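Local coordinates for oligopeptide-binding protein oppA (Lactococcus lactis, PDB 3DRF) that captures extracellular oligopeptides in a voluminous cavity that closes like a Venus fly-trap, serving the OppABCDF ABC transporter in peptide uptake, at residues Y307-Y312 / N331-I336. Residues are numbered along the deposited sequence; the frame is centred on the assembly and turned at random.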
ATOM      1  N   TYR A 307       4.984  10.449  12.473  1.00  5.88           N
ATOM      2  CA  TYR A 307       5.431  11.786  12.926  1.00  5.77           C
ATOM      3  C   TYR A 307       6.134  12.503  11.757  1.00  5.46           C
ATOM      4  O   TYR A 307       6.951  11.918  11.086  1.00  6.28           O
ATOM      5  CB  TYR A 307       6.384  11.619  14.095  1.00  6.28           C
ATOM      6  CG  TYR A 307       5.768  10.962  15.334  1.00  6.23           C
ATOM      7  CD1 TYR A 307       4.551  11.400  15.880  1.00  7.18           C
ATOM      8  CD2 TYR A 307       6.417   9.887  15.935  1.00  5.72           C
ATOM      9  CE1 TYR A 307       4.022  10.810  17.017  1.00  7.36           C
ATOM     10  CE2 TYR A 307       5.912   9.286  17.091  1.00  6.56           C
ATOM     11  CZ  TYR A 307       4.710   9.768  17.606  1.00  6.03           C
ATOM     12  OH  TYR A 307       4.203   9.221  18.746  1.00  7.09           O
ATOM     13  N   ASN A 308       5.873  13.793  11.625  1.00  5.62           N
ATOM     14  CA  ASN A 308       6.453  14.572  10.535  1.00  6.12           C
ATOM     15  C   ASN A 308       7.793  15.135  11.008  1.00  5.72           C
ATOM     16  O   ASN A 308       7.852  16.007  11.842  1.00  6.41           O
ATOM     17  CB  ASN A 308       5.474  15.693  10.148  1.00  6.30           C
ATOM     18  CG  ASN A 308       5.874  16.393   8.860  1.00  5.83           C
ATOM     19  OD1 ASN A 308       6.719  15.973   8.151  1.00  6.71           O
ATOM     20  ND2 ASN A 308       5.206  17.488   8.581  1.00  7.34           N
ATOM     21  N   LEU A 309       8.873  14.617  10.420  1.00  5.92           N
ATOM     22  CA  LEU A 309      10.235  14.899  10.889  1.00  6.64           C
ATOM     23  C   LEU A 309      11.161  15.493   9.838  1.00  6.77           C
ATOM     24  O   LEU A 309      12.286  15.674  10.083  1.00  6.87           O
ATOM     25  CB  LEU A 309      10.864  13.586  11.400  1.00  7.07           C
ATOM     26  CG  LEU A 309      10.083  12.934  12.562  1.00  7.78           C
ATOM     27  CD1 LEU A 309      10.749  11.556  12.865  1.00  9.18           C
ATOM     28  CD2 LEU A 309      10.033  13.770  13.859  1.00  9.11           C
ATOM     29  N   GLY A 310      10.651  15.757   8.657  1.00  6.67           N
ATOM     30  CA  GLY A 310      11.504  16.295   7.610  1.00  6.75           C
ATOM     31  C   GLY A 310      10.760  16.664   6.337  1.00  6.71           C
ATOM     32  O   GLY A 310       9.625  16.978   6.351  1.00  8.26           O
ATOM     33  N   HIS A 311      11.507  16.646   5.238  1.00  6.68           N
ATOM     34  CA  HIS A 311      10.982  16.920   3.893  1.00  6.88           C
ATOM     35  C   HIS A 311      11.602  15.936   2.872  1.00  6.88           C
ATOM     36  O   HIS A 311      12.568  15.272   3.176  1.00  7.39           O
ATOM     37  CB  HIS A 311      11.216  18.412   3.523  1.00  8.11           C
ATOM     38  CG  HIS A 311      12.608  18.717   3.072  1.00  7.92           C
ATOM     39  ND1 HIS A 311      13.629  19.044   3.945  1.00 10.47           N
ATOM     40  CD2 HIS A 311      13.116  18.850   1.830  1.00 10.28           C
ATOM     41  CE1 HIS A 311      14.713  19.298   3.243  1.00 11.01           C
ATOM     42  NE2 HIS A 311      14.428  19.196   1.965  1.00 11.85           N
ATOM     43  N   TYR A 312      11.032  15.900   1.665  1.00  7.01           N
ATOM     44  CA  TYR A 312      11.558  15.093   0.543  1.00  7.38           C
ATOM     45  C   TYR A 312      12.182  16.017  -0.500  1.00  7.71           C
ATOM     46  O   TYR A 312      11.550  16.935  -0.971  1.00  8.21           O
ATOM     47  CB  TYR A 312      10.435  14.257  -0.055  1.00  8.31           C
ATOM     48  CG  TYR A 312      10.975  13.262  -1.059  1.00  7.63           C
ATOM     49  CD1 TYR A 312      11.564  12.077  -0.639  1.00  6.41           C
ATOM     50  CD2 TYR A 312      10.950  13.531  -2.393  1.00  7.47           C
ATOM     51  CE1 TYR A 312      12.070  11.162  -1.554  1.00  6.84           C
ATOM     52  CE2 TYR A 312      11.454  12.609  -3.340  1.00  6.46           C
ATOM     53  CZ  TYR A 312      12.040  11.442  -2.904  1.00  5.95           C
ATOM     54  OH  TYR A 312      12.522  10.567  -3.855  1.00  6.78           O
ATOM     55  N   ASN A 331      12.053  10.980  23.402  1.00  9.00           N
ATOM     56  CA  ASN A 331      11.125  10.766  24.542  1.00  9.57           C
ATOM     57  C   ASN A 331       9.702  11.198  24.236  1.00  8.73           C
ATOM     58  O   ASN A 331       8.800  10.614  24.693  1.00  8.88           O
ATOM     59  CB  ASN A 331      11.641  11.510  25.792  1.00  9.94           C
ATOM     60  CG  ASN A 331      12.747  10.741  26.509  1.00 11.06           C
ATOM     61  OD1 ASN A 331      13.502  10.091  25.898  1.00 11.34           O
ATOM     62  ND2 ASN A 331      12.800  10.840  27.819  1.00 10.86           N
ATOM     63  N   VAL A 332       9.571  12.316  23.510  1.00  8.10           N
ATOM     64  CA  VAL A 332       8.234  12.789  23.083  1.00  7.60           C
ATOM     65  C   VAL A 332       7.507  11.787  22.150  1.00  7.43           C
ATOM     66  O   VAL A 332       6.408  11.479  22.325  1.00  7.58           O
ATOM     67  CB  VAL A 332       8.348  14.190  22.438  1.00  7.79           C
ATOM     68  CG1 VAL A 332       6.969  14.694  21.952  1.00  9.05           C
ATOM     69  CG2 VAL A 332       8.889  15.198  23.508  1.00  7.89           C
ATOM     70  N   ARG A 333       8.245  11.332  21.156  1.00  6.89           N
ATOM     71  CA  ARG A 333       7.707  10.320  20.191  1.00  6.76           C
ATOM     72  C   ARG A 333       7.227   9.061  20.911  1.00  6.62           C
ATOM     73  O   ARG A 333       6.198   8.580  20.675  1.00  6.98           O
ATOM     74  CB  ARG A 333       8.786   9.920  19.123  1.00  6.50           C
ATOM     75  CG  ARG A 333       9.161  11.157  18.234  1.00  7.09           C
ATOM     76  CD  ARG A 333       9.974  10.768  16.965  1.00  7.49           C
ATOM     77  NE  ARG A 333      11.175   9.949  17.272  1.00  6.88           N
ATOM     78  CZ  ARG A 333      12.390  10.445  17.483  1.00  7.49           C
ATOM     79  NH1 ARG A 333      12.602  11.748  17.494  1.00  9.31           N
ATOM     80  NH2 ARG A 333      13.422   9.644  17.726  1.00  8.51           N
ATOM     81  N   GLN A 334       8.057   8.578  21.831  1.00  6.89           N
ATOM     82  CA  GLN A 334       7.728   7.378  22.593  1.00  7.30           C
ATOM     83  C   GLN A 334       6.521   7.614  23.521  1.00  7.20           C
ATOM     84  O   GLN A 334       5.620   6.823  23.568  1.00  7.62           O
ATOM     85  CB  GLN A 334       8.947   6.939  23.435  1.00  7.23           C
ATOM     86  CG  GLN A 334      10.146   6.370  22.571  1.00  7.53           C
ATOM     87  CD  GLN A 334      11.330   6.018  23.424  1.00  9.04           C
ATOM     88  OE1 GLN A 334      11.348   6.325  24.569  1.00 10.87           O
ATOM     89  NE2 GLN A 334      12.280   5.319  22.858  1.00  9.06           N
ATOM     90  N   ALA A 335       6.522   8.773  24.188  1.00  7.00           N
ATOM     91  CA  ALA A 335       5.455   9.104  25.163  1.00  7.07           C
ATOM     92  C   ALA A 335       4.073   9.147  24.465  1.00  7.40           C
ATOM     93  O   ALA A 335       3.118   8.642  24.943  1.00  7.87           O
ATOM     94  CB  ALA A 335       5.767  10.459  25.925  1.00  7.87           C
ATOM     95  N   ILE A 336       4.058   9.777  23.298  1.00  7.51           N
ATOM     96  CA  ILE A 336       2.805   9.945  22.542  1.00  7.89           C
ATOM     97  C   ILE A 336       2.269   8.549  22.103  1.00  7.77           C
ATOM     98  O   ILE A 336       1.128   8.305  22.097  1.00  7.36           O
ATOM     99  CB  ILE A 336       3.022  10.960  21.409  1.00  7.65           C
ATOM    100  CG1 ILE A 336       3.161  12.363  22.020  1.00  9.06           C
ATOM    101  CG2 ILE A 336       1.833  10.926  20.354  1.00  8.24           C
ATOM    102  CD1 ILE A 336       3.597  13.470  21.005  1.00  9.99           C
TER
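Tyr307 points its hydroxyl at the flank of helix 330-339: its OH donates a weak hydrogen bond to the backbone O of Arg333, 2.8 Å away. The ring has CG anti to its own carbonyl carbon (chi1 -62°), a setting that sends the hydroxyl end to the helix while CD2 and CE2 meet the aliphatic part of Arg333 at a slant. There CE2 lies 3.6 Å from Arg333 CB, and CD2 sits 3.8 Å from Arg333 CD. Ile336 comes to the ring's edge near its plane, with CG2 3.3 Å from Tyr307 OH. In this solute-binding protein of family 5, the contact joins the end of the long strand 292-307, part of a mixed sheet, to a helix that follows it in sequence. The Arg333 chain bends at chi3 (-53°), and its guanidinium plane stands 61° from the tyrosine ring; the charged end turns to the backbone O atoms of Lys533 and Leu327. Leu309 adds a looser apolar touch, CD1 lying 4.2 Å from Arg333 CD. A leucine in place of Tyr307 would probably leave the Arg333 carbonyl without this donor and open a gap beside Ile336.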